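Side-chain contacts in superoxide dismutase [Fe] (PDB 1MA1), which catalyses the dismutation of superoxide to hydrogen peroxide and dioxygen at one iron ion per subunit of a homotetramer: residues T31-K36 with E170-I175; Q39-G44 with E150-N155; W85-P90 with E198-D203. One frame throughout, in Å; residues are numbered along the deposited sequence.

Contact 1: residues T31-K36 with E170-I175; sequences TIHHQK and EHAYYI. With FE (Fe (III) ion), chain G.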
loop_
_atom_site.group_PDB
_atom_site.type_symbol
_atom_site.label_atom_id
_atom_site.label_comp_id
_atom_site.label_asym_id
_atom_site.label_seq_id
_atom_site.Cartn_x
_atom_site.Cartn_y
_atom_site.Cartn_z
ATOM N N THR A 31 -20.708 -19.283 8.405
ATOM C CA THR A 31 -21.844 -18.973 7.560
ATOM C C THR A 31 -21.782 -17.536 7.072
ATOM O O THR A 31 -22.000 -17.249 5.894
ATOM C CB THR A 31 -23.136 -19.173 8.320
ATOM O OG1 THR A 31 -23.208 -20.538 8.738
ATOM C CG2 THR A 31 -24.328 -18.823 7.452
ATOM N N ILE A 32 -21.479 -16.623 7.979
ATOM C CA ILE A 32 -21.429 -15.233 7.595
ATOM C C ILE A 32 -20.158 -14.841 6.799
ATOM O O ILE A 32 -20.243 -14.007 5.885
ATOM C CB ILE A 32 -21.652 -14.327 8.860
ATOM C CG1 ILE A 32 -21.254 -12.888 8.557
ATOM C CG2 ILE A 32 -20.907 -14.880 10.046
ATOM C CD1 ILE A 32 -21.490 -11.929 9.711
ATOM N N HIS A 33 -19.010 -15.455 7.107
ATOM C CA HIS A 33 -17.793 -15.272 6.304
ATOM C C HIS A 33 -18.113 -15.630 4.861
ATOM O O HIS A 33 -17.780 -14.882 3.934
ATOM C CB HIS A 33 -16.649 -16.187 6.814
ATOM C CG HIS A 33 -15.281 -15.850 6.291
ATOM N ND1 HIS A 33 -14.142 -16.365 6.857
ATOM C CD2 HIS A 33 -14.851 -15.042 5.283
ATOM C CE1 HIS A 33 -13.073 -15.894 6.237
ATOM N NE2 HIS A 33 -13.472 -15.084 5.272
ATOM N N HIS A 34 -18.761 -16.779 4.677
ATOM C CA HIS A 34 -19.043 -17.294 3.346
ATOM C C HIS A 34 -20.107 -16.469 2.653
ATOM O O HIS A 34 -19.941 -16.073 1.500
ATOM C CB HIS A 34 -19.508 -18.740 3.425
ATOM C CG HIS A 34 -19.771 -19.363 2.091
ATOM N ND1 HIS A 34 -20.970 -19.960 1.763
ATOM C CD2 HIS A 34 -18.984 -19.483 0.990
ATOM C CE1 HIS A 34 -20.915 -20.419 0.529
ATOM N NE2 HIS A 34 -19.717 -20.142 0.038
ATOM N N GLN A 35 -21.200 -16.193 3.353
ATOM C CA GLN A 35 -22.408 -15.757 2.672
ATOM C C GLN A 35 -22.500 -14.263 2.575
ATOM O O GLN A 35 -23.214 -13.742 1.718
ATOM C CB GLN A 35 -23.650 -16.270 3.383
ATOM C CG GLN A 35 -23.635 -17.747 3.590
ATOM C CD GLN A 35 -25.020 -18.314 3.620
ATOM O OE1 GLN A 35 -25.963 -17.656 4.082
ATOM N NE2 GLN A 35 -25.167 -19.551 3.131
ATOM N N LYS A 36 -21.794 -13.576 3.464
ATOM C CA LYS A 36 -21.748 -12.118 3.419
ATOM C C LYS A 36 -20.493 -11.578 2.730
ATOM O O LYS A 36 -20.582 -10.838 1.748
ATOM C CB LYS A 36 -21.845 -11.547 4.825
ATOM C CG LYS A 36 -23.132 -11.896 5.509
ATOM C CD LYS A 36 -24.305 -11.434 4.677
ATOM C CE LYS A 36 -25.619 -11.904 5.281
ATOM N NZ LYS A 36 -26.797 -11.379 4.546
ATOM N N GLU A 170 -10.258 -9.691 10.158
ATOM C CA GLU A 170 -10.960 -9.809 11.416
ATOM C C GLU A 170 -12.315 -10.513 11.240
ATOM O O GLU A 170 -12.744 -11.270 12.126
ATOM C CB GLU A 170 -11.115 -8.427 12.058
ATOM C CG GLU A 170 -9.754 -7.826 12.462
ATOM C CD GLU A 170 -9.832 -6.410 13.044
ATOM O OE1 GLU A 170 -10.455 -5.519 12.421
ATOM O OE2 GLU A 170 -9.257 -6.177 14.127
ATOM N N HIS A 171 -12.976 -10.301 10.099
ATOM C CA HIS A 171 -14.254 -10.976 9.880
ATOM C C HIS A 171 -14.147 -12.500 9.927
ATOM O O HIS A 171 -15.143 -13.190 10.104
ATOM C CB HIS A 171 -14.984 -10.473 8.576
ATOM C CG HIS A 171 -14.289 -10.748 7.272
ATOM N ND1 HIS A 171 -14.367 -9.866 6.221
ATOM C CD2 HIS A 171 -13.585 -11.813 6.808
ATOM C CE1 HIS A 171 -13.746 -10.368 5.166
ATOM N NE2 HIS A 171 -13.255 -11.553 5.489
ATOM N N ALA A 172 -12.944 -13.033 9.793
ATOM C CA ALA A 172 -12.813 -14.480 9.729
ATOM C C ALA A 172 -12.875 -15.133 11.122
ATOM O O ALA A 172 -13.041 -16.343 11.230
ATOM C CB ALA A 172 -11.508 -14.867 9.002
ATOM N N TYR A 173 -12.739 -14.337 12.182
ATOM C CA TYR A 173 -12.566 -14.910 13.509
ATOM C C TYR A 173 -13.182 -14.104 14.646
ATOM O O TYR A 173 -13.245 -14.578 15.789
ATOM C CB TYR A 173 -11.084 -15.133 13.800
ATOM C CG TYR A 173 -10.232 -13.874 13.815
ATOM C CD1 TYR A 173 -10.216 -13.021 14.923
ATOM C CD2 TYR A 173 -9.417 -13.547 12.720
ATOM C CE1 TYR A 173 -9.414 -11.894 14.939
ATOM C CE2 TYR A 173 -8.611 -12.411 12.729
ATOM C CZ TYR A 173 -8.608 -11.595 13.832
ATOM O OH TYR A 173 -7.787 -10.492 13.842
ATOM N N TYR A 174 -13.628 -12.889 14.355
ATOM C CA TYR A 174 -13.994 -12.011 15.449
ATOM C C TYR A 174 -15.191 -12.537 16.236
ATOM O O TYR A 174 -15.298 -12.302 17.443
ATOM C CB TYR A 174 -14.282 -10.588 14.969
ATOM C CG TYR A 174 -13.800 -9.565 15.974
ATOM C CD1 TYR A 174 -12.437 -9.240 16.068
ATOM C CD2 TYR A 174 -14.693 -8.948 16.854
ATOM C CE1 TYR A 174 -11.973 -8.332 17.010
ATOM C CE2 TYR A 174 -14.243 -8.027 17.803
ATOM C CZ TYR A 174 -12.878 -7.731 17.874
ATOM O OH TYR A 174 -12.406 -6.859 18.820
ATOM N N ILE A 175 -16.079 -13.259 15.564
ATOM C CA ILE A 175 -17.249 -13.823 16.230
ATOM C C ILE A 175 -16.832 -14.886 17.236
ATOM O O ILE A 175 -17.303 -14.876 18.366
ATOM C CB ILE A 175 -18.247 -14.435 15.197
ATOM C CG1 ILE A 175 -18.894 -13.315 14.364
ATOM C CG2 ILE A 175 -19.319 -15.211 15.904
ATOM C CD1 ILE A 175 -19.827 -13.815 13.292
HETATM FE FE FE G . -12.475 -13.329 4.629
HETATM O O HOH W 1 -14.016 -17.945 9.001
HETATM O O HOH W 2 -11.426 -11.954 3.806
#
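H33 and H171 meet through the iron they share: each coordinates the ion with NE2, and the two NE2 atoms lie 3.5 Å apart. Their planes make an angle of 57°, neither a stack nor an edge-to-face pair, with H171 CD2 over one face of the H33 ring. H33 reaches the metal from helix 27-57 with CG anti to its backbone N (chi1 -166°). H171 comes from residues 170-172, just ahead of helix 174-177. With A172, whose CB lies 3.3 Å from H33 CE1, these buried residues round the shared metal form the close-packed part. Here the alpha-hairpin and C-terminal domains of the iron/manganese superoxide dismutase fold each supply metal ligands; H81 and D167 are the other two protein ligands, and a water 1.9 Å from the iron fills the remaining site. At the edge of the H33 ring, in its plane, a second water accepts from ND1 at 2.7 Å and donates to A172 O; together with the NE2-iron bond, this restrains the rotation of the imidazole. The other side is looser. I32 and I175, both partly exposed, touch through I32 CG2 and I175 CD1 at 3.6 Å, and Y174 of the second subunit packs on I32. Across the same interface the backbone N of H171 is hydrogen-bonded to E170 OE1 of that subunit, a second-shell link beside the metal ligand.

Contact 2: residues Q39-G44 with E150-N155; sequences QAYVDG and EKHNVN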
loop_
_atom_site.group_PDB
_atom_site.type_symbol
_atom_site.label_atom_id
_atom_site.label_comp_id
_atom_site.label_asym_id
_atom_site.label_seq_id
_atom_site.Cartn_x
_atom_site.Cartn_y
_atom_site.Cartn_z
ATOM N N GLN A 39 -19.339 -13.396 -0.642
ATOM C CA GLN A 39 -20.362 -12.930 -1.586
ATOM C C GLN A 39 -20.088 -11.490 -2.038
ATOM O O GLN A 39 -20.245 -11.157 -3.208
ATOM C CB GLN A 39 -21.734 -13.006 -0.939
ATOM C CG GLN A 39 -22.842 -12.599 -1.854
ATOM C CD GLN A 39 -23.021 -13.554 -3.016
ATOM O OE1 GLN A 39 -23.280 -14.734 -2.829
ATOM N NE2 GLN A 39 -22.891 -13.031 -4.236
ATOM N N ALA A 40 -19.656 -10.652 -1.107
ATOM C CA ALA A 40 -19.397 -9.256 -1.421
ATOM C C ALA A 40 -18.294 -9.106 -2.489
ATOM O O ALA A 40 -18.341 -8.189 -3.332
ATOM C CB ALA A 40 -19.023 -8.485 -0.138
ATOM N N TYR A 41 -17.313 -10.011 -2.465
ATOM C CA TYR A 41 -16.249 -9.966 -3.468
ATOM C C TYR A 41 -16.716 -10.456 -4.836
ATOM O O TYR A 41 -16.352 -9.868 -5.847
ATOM C CB TYR A 41 -15.013 -10.760 -3.005
ATOM C CG TYR A 41 -14.517 -10.281 -1.667
ATOM C CD1 TYR A 41 -14.328 -8.921 -1.427
ATOM C CD2 TYR A 41 -14.361 -11.161 -0.599
ATOM C CE1 TYR A 41 -14.019 -8.456 -0.163
ATOM C CE2 TYR A 41 -14.057 -10.694 0.677
ATOM C CZ TYR A 41 -13.895 -9.342 0.888
ATOM O OH TYR A 41 -13.666 -8.850 2.150
ATOM N N VAL A 42 -17.526 -11.511 -4.862
ATOM C CA VAL A 42 -18.246 -11.877 -6.067
ATOM C C VAL A 42 -18.976 -10.692 -6.671
ATOM O O VAL A 42 -18.784 -10.389 -7.851
ATOM C CB VAL A 42 -19.281 -12.952 -5.793
ATOM C CG1 VAL A 42 -20.146 -13.165 -7.044
ATOM C CG2 VAL A 42 -18.572 -14.225 -5.322
ATOM N N ASP A 43 -19.801 -10.014 -5.878
ATOM C CA ASP A 43 -20.583 -8.908 -6.407
ATOM C C ASP A 43 -19.704 -7.728 -6.789
ATOM O O ASP A 43 -19.952 -7.060 -7.801
ATOM C CB ASP A 43 -21.626 -8.446 -5.399
ATOM C CG ASP A 43 -22.506 -9.564 -4.938
ATOM O OD1 ASP A 43 -22.833 -10.468 -5.753
ATOM O OD2 ASP A 43 -22.870 -9.527 -3.755
ATOM N N GLY A 44 -18.676 -7.473 -5.978
ATOM C CA GLY A 44 -17.736 -6.403 -6.280
ATOM C C GLY A 44 -17.122 -6.606 -7.649
ATOM O O GLY A 44 -17.175 -5.726 -8.513
ATOM N N GLU A 150 -1.527 -8.307 2.513
ATOM C CA GLU A 150 -2.427 -7.340 3.115
ATOM C C GLU A 150 -3.620 -7.149 2.224
ATOM O O GLU A 150 -3.502 -7.303 1.004
ATOM C CB GLU A 150 -1.726 -6.005 3.332
ATOM C CG GLU A 150 -0.624 -6.127 4.361
ATOM C CD GLU A 150 -0.116 -4.792 4.857
ATOM O OE1 GLU A 150 -0.266 -3.799 4.133
ATOM O OE2 GLU A 150 0.453 -4.738 5.966
ATOM N N LYS A 151 -4.770 -6.828 2.818
ATOM C CA LYS A 151 -6.034 -6.919 2.104
ATOM C C LYS A 151 -6.149 -8.221 1.290
ATOM O O LYS A 151 -5.997 -9.304 1.843
ATOM C CB LYS A 151 -6.175 -5.703 1.191
ATOM C CG LYS A 151 -6.409 -4.440 1.966
ATOM C CD LYS A 151 -5.995 -3.211 1.197
ATOM C CE LYS A 151 -6.870 -2.942 -0.001
ATOM N NZ LYS A 151 -6.448 -1.692 -0.701
ATOM N N HIS A 152 -6.428 -8.137 -0.005
ATOM C CA HIS A 152 -6.418 -9.357 -0.806
ATOM C C HIS A 152 -5.378 -9.314 -1.935
ATOM O O HIS A 152 -5.427 -10.159 -2.832
ATOM C CB HIS A 152 -7.784 -9.651 -1.459
ATOM C CG HIS A 152 -8.942 -9.730 -0.506
ATOM N ND1 HIS A 152 -9.002 -10.647 0.518
ATOM C CD2 HIS A 152 -10.109 -9.039 -0.467
ATOM C CE1 HIS A 152 -10.156 -10.520 1.152
ATOM N NE2 HIS A 152 -10.845 -9.554 0.575
ATOM N N ASN A 153 -4.464 -8.336 -1.916
ATOM C CA ASN A 153 -3.784 -7.943 -3.145
ATOM C C ASN A 153 -2.561 -7.063 -2.912
ATOM O O ASN A 153 -2.051 -6.436 -3.836
ATOM C CB ASN A 153 -4.774 -7.230 -4.073
ATOM C CG ASN A 153 -5.332 -5.955 -3.461
ATOM O OD1 ASN A 153 -5.578 -5.868 -2.247
ATOM N ND2 ASN A 153 -5.553 -4.968 -4.304
ATOM N N VAL A 154 -2.088 -7.020 -1.672
ATOM C CA VAL A 154 -0.906 -6.227 -1.352
ATOM C C VAL A 154 0.245 -7.066 -0.792
ATOM O O VAL A 154 0.051 -7.934 0.049
ATOM C CB VAL A 154 -1.263 -5.083 -0.343
ATOM C CG1 VAL A 154 0.020 -4.337 0.137
ATOM C CG2 VAL A 154 -2.245 -4.119 -1.013
ATOM N N ASN A 155 1.449 -6.791 -1.275
ATOM C CA ASN A 155 2.620 -7.619 -1.009
ATOM C C ASN A 155 2.419 -9.043 -1.494
ATOM O O ASN A 155 2.722 -10.002 -0.786
ATOM C CB ASN A 155 2.949 -7.623 0.484
ATOM C CG ASN A 155 3.078 -6.227 1.054
ATOM O OD1 ASN A 155 3.689 -5.341 0.439
ATOM N ND2 ASN A 155 2.524 -6.022 2.235
#
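The imidazole of H152 stands almost upright on the phenol ring of Y41, in an edge-to-face pair with planes at 77° and centroids 4.4 Å apart. H152 NE2 leads the approach. It sits 3.0 Å above the plane of the Y41 ring, displaced from the middle toward the hydroxyl-bearing rim, where Y41 CZ is its nearest atom at 3.1 Å. Flanking it, H152 CD2 leans toward Y41 CE1 and H152 CE1 toward Y41 CE2, placing the imidazole edge across the phenol ring. Seen from the histidine, Y41 OH lies in the ring plane, 3.3 Å from H152 NE2. Both side chains extend toward each other with CG anti to the carbonyl carbon (chi1 -55° in Y41, -56° in H152), bridging backbones whose CA atoms at these residues are 10.2 Å apart. Y41 belongs to helix 27-57, whereas H152 lies in the loop after strand 143-150, next to a classic beta bulge formed by N153 and V154 opposite E150. The pair thus joins the helical hairpin to that loop, beside the iron site. The other imidazole nitrogen, ND1, is hydrogen-bonded to W132 NE1, and W169 stacks on the ring. With the indole N-H as donor, ND1 must act as acceptor, so a neutral H152 would probably carry its proton on NE2, the atom that faces the tyrosine.

Contact 3: residues W85-P90 with E198-D203; sequences WGNMGP and EKRFED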
loop_
_atom_site.group_PDB
_atom_site.type_symbol
_atom_site.label_atom_id
_atom_site.label_comp_id
_atom_site.label_asym_id
_atom_site.label_seq_id
_atom_site.Cartn_x
_atom_site.Cartn_y
_atom_site.Cartn_z
ATOM N N TRP A 85 -11.434 -22.051 1.672
ATOM C CA TRP A 85 -12.431 -23.081 1.950
ATOM C C TRP A 85 -11.861 -24.439 1.568
ATOM O O TRP A 85 -12.076 -25.448 2.247
ATOM C CB TRP A 85 -13.705 -22.823 1.147
ATOM C CG TRP A 85 -14.286 -21.461 1.307
ATOM C CD1 TRP A 85 -14.802 -20.683 0.321
ATOM C CD2 TRP A 85 -14.429 -20.721 2.520
ATOM N NE1 TRP A 85 -15.260 -19.492 0.838
ATOM C CE2 TRP A 85 -15.042 -19.488 2.189
ATOM C CE3 TRP A 85 -14.103 -20.974 3.856
ATOM C CZ2 TRP A 85 -15.331 -18.521 3.138
ATOM C CZ3 TRP A 85 -14.394 -20.005 4.808
ATOM C CH2 TRP A 85 -14.999 -18.794 4.444
ATOM N N GLY A 86 -11.116 -24.450 0.479
ATOM C CA GLY A 86 -10.674 -25.704 -0.086
ATOM C C GLY A 86 -9.581 -26.390 0.718
ATOM O O GLY A 86 -9.474 -27.626 0.666
ATOM N N ASN A 87 -8.759 -25.622 1.441
ATOM C CA ASN A 87 -7.731 -26.245 2.252
ATOM C C ASN A 87 -8.091 -26.259 3.731
ATOM O O ASN A 87 -7.217 -26.235 4.606
ATOM C CB ASN A 87 -6.332 -25.618 1.985
ATOM C CG ASN A 87 -6.228 -24.109 2.312
ATOM O OD1 ASN A 87 -5.644 -23.348 1.524
ATOM N ND2 ASN A 87 -6.740 -23.684 3.475
ATOM N N MET A 88 -9.399 -26.328 4.000
ATOM C CA MET A 88 -9.900 -26.783 5.301
ATOM C C MET A 88 -10.864 -27.956 5.159
ATOM O O MET A 88 -11.408 -28.202 4.086
ATOM C CB MET A 88 -10.610 -25.643 6.046
ATOM C CG MET A 88 -9.739 -24.430 6.342
ATOM S SD MET A 88 -10.567 -23.175 7.381
ATOM C CE MET A 88 -11.584 -22.363 6.193
ATOM N N GLY A 89 -11.069 -28.678 6.253
ATOM C CA GLY A 89 -12.143 -29.638 6.328
ATOM C C GLY A 89 -12.377 -30.100 7.758
ATOM O O GLY A 89 -11.723 -29.623 8.685
ATOM N N PRO A 90 -13.315 -31.038 7.971
ATOM C CA PRO A 90 -13.620 -31.619 9.282
ATOM C C PRO A 90 -12.357 -32.044 10.041
ATOM O O PRO A 90 -11.451 -32.659 9.472
ATOM C CB PRO A 90 -14.491 -32.822 8.922
ATOM C CG PRO A 90 -15.176 -32.391 7.707
ATOM C CD PRO A 90 -14.078 -31.728 6.918
ATOM N N GLU A 198 -1.367 -30.793 -0.638
ATOM C CA GLU A 198 -0.538 -31.767 -1.331
ATOM C C GLU A 198 -0.866 -31.879 -2.807
ATOM O O GLU A 198 0.029 -31.870 -3.637
ATOM C CB GLU A 198 -0.677 -33.137 -0.665
ATOM C CG GLU A 198 0.164 -33.308 0.598
ATOM C CD GLU A 198 -0.288 -34.473 1.462
ATOM O OE1 GLU A 198 -0.716 -35.517 0.911
ATOM O OE2 GLU A 198 -0.207 -34.355 2.697
ATOM N N LYS A 199 -2.148 -31.973 -3.135
ATOM C CA LYS A 199 -2.563 -32.067 -4.519
ATOM C C LYS A 199 -2.158 -30.816 -5.287
ATOM O O LYS A 199 -1.528 -30.907 -6.337
ATOM C CB LYS A 199 -4.068 -32.255 -4.602
ATOM C CG LYS A 199 -4.586 -32.410 -6.021
ATOM C CD LYS A 199 -6.112 -32.557 -6.037
ATOM C CE LYS A 199 -6.674 -32.592 -7.454
ATOM N NZ LYS A 199 -8.161 -32.822 -7.457
ATOM N N ARG A 200 -2.501 -29.646 -4.761
ATOM C CA ARG A 200 -2.088 -28.382 -5.368
ATOM C C ARG A 200 -0.589 -28.344 -5.657
ATOM O O ARG A 200 -0.153 -27.861 -6.700
ATOM C CB ARG A 200 -2.442 -27.209 -4.447
ATOM C CG ARG A 200 -3.928 -27.076 -4.139
ATOM C CD ARG A 200 -4.186 -26.002 -3.109
ATOM N NE ARG A 200 -5.610 -25.812 -2.889
ATOM C CZ ARG A 200 -6.117 -24.976 -1.993
ATOM N NH1 ARG A 200 -5.299 -24.253 -1.244
ATOM N NH2 ARG A 200 -7.430 -24.865 -1.838
ATOM N N PHE A 201 0.202 -28.850 -4.725
ATOM C CA PHE A 201 1.643 -28.722 -4.818
ATOM C C PHE A 201 2.154 -29.594 -5.942
ATOM O O PHE A 201 3.158 -29.280 -6.569
ATOM C CB PHE A 201 2.294 -29.134 -3.487
ATOM C CG PHE A 201 3.795 -28.995 -3.475
ATOM C CD1 PHE A 201 4.411 -27.835 -3.949
ATOM C CD2 PHE A 201 4.600 -30.017 -2.985
ATOM C CE1 PHE A 201 5.826 -27.704 -3.928
ATOM C CE2 PHE A 201 6.003 -29.892 -2.961
ATOM C CZ PHE A 201 6.612 -28.734 -3.432
ATOM N N GLU A 202 1.464 -30.698 -6.195
ATOM C CA GLU A 202 1.921 -31.649 -7.198
ATOM C C GLU A 202 1.703 -31.124 -8.611
ATOM O O GLU A 202 2.440 -31.478 -9.530
ATOM C CB GLU A 202 1.197 -32.982 -7.037
ATOM C CG GLU A 202 1.203 -33.514 -5.616
ATOM C CD GLU A 202 1.565 -34.992 -5.519
ATOM O OE1 GLU A 202 1.202 -35.619 -4.494
ATOM O OE2 GLU A 202 2.222 -35.515 -6.450
ATOM N N ASP A 203 0.690 -30.282 -8.787
ATOM C CA ASP A 203 0.382 -29.769 -10.116
ATOM C C ASP A 203 1.261 -28.604 -10.519
ATOM O O ASP A 203 1.034 -27.998 -11.558
ATOM C CB ASP A 203 -1.079 -29.323 -10.222
ATOM C CG ASP A 203 -2.045 -30.393 -9.786
ATOM O OD1 ASP A 203 -1.772 -31.597 -10.048
ATOM O OD2 ASP A 203 -3.082 -30.011 -9.187
#
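R200 and N87 join the C-terminal helix 194-202 to the end of helix 64-86, the second arm of the alpha-hairpin in the iron/manganese superoxide dismutase fold. N87 is the first residue to leave helical geometry after that helix, and R200 reaches across to it where the CA atoms of the two residues are 9.7 Å apart. Hydrogen bonding carries the contact. R200 NH1 donates to N87 OD1 over 2.9 Å, with a bent N-H...O angle of 138°. The donor is tilted 18° from the carbonyl plane of the amide, and amide and guanidinium planes are turned 63° apart. In N87, CG stands between the backbone N and the carbonyl carbon, which places the amide on the side of the arginine. The same oxygen also accepts from V165 N in strand 164-167, so one side-chain atom gathers two donors from different parts of the fold.

Charge and backbone acceptors hold the guanidinium further. NE forms a salt bridge with E196, one turn back in its own helix, NH2 donates to F83 O near the end of helix 64-86, and NH1 has a further acceptor in L163 O. Together these partners fix the orientation of the group and use all three of its nitrogens.

Van der Waals packing is slight by comparison. The arginine chain, extended from CG to NE, carries its flat end over to G86, a glycine whose lack of a side chain lets the guanidinium come close to the main chain. R200 NH1 also lies 3.7 Å from N87 CB, while R200 NH2 rests 3.7 Å from G86 C.

Overall arrangement
Contacts 1 and 2 both draw on helix 27-57, with centres 14 Å apart, and meet where Y41 OH lies 3.4 Å from H171 CE1. Contact 1 holds two iron ligands, while contact 2 forms part of their surroundings, the Y41 side chain being about 5 Å from the metal. Contact 3 is more remote: its centre is 21 Å from each of the others, and the N87 side chain lies about 12 Å from the iron. It nevertheless reaches contact 1 through W85, whose CH2 packs 3.5 Å from H33 CG. Contacts 2 and 3 do not touch, their nearest atoms being about 7 Å apart. All three join the alpha-hairpin to the C-terminal domain.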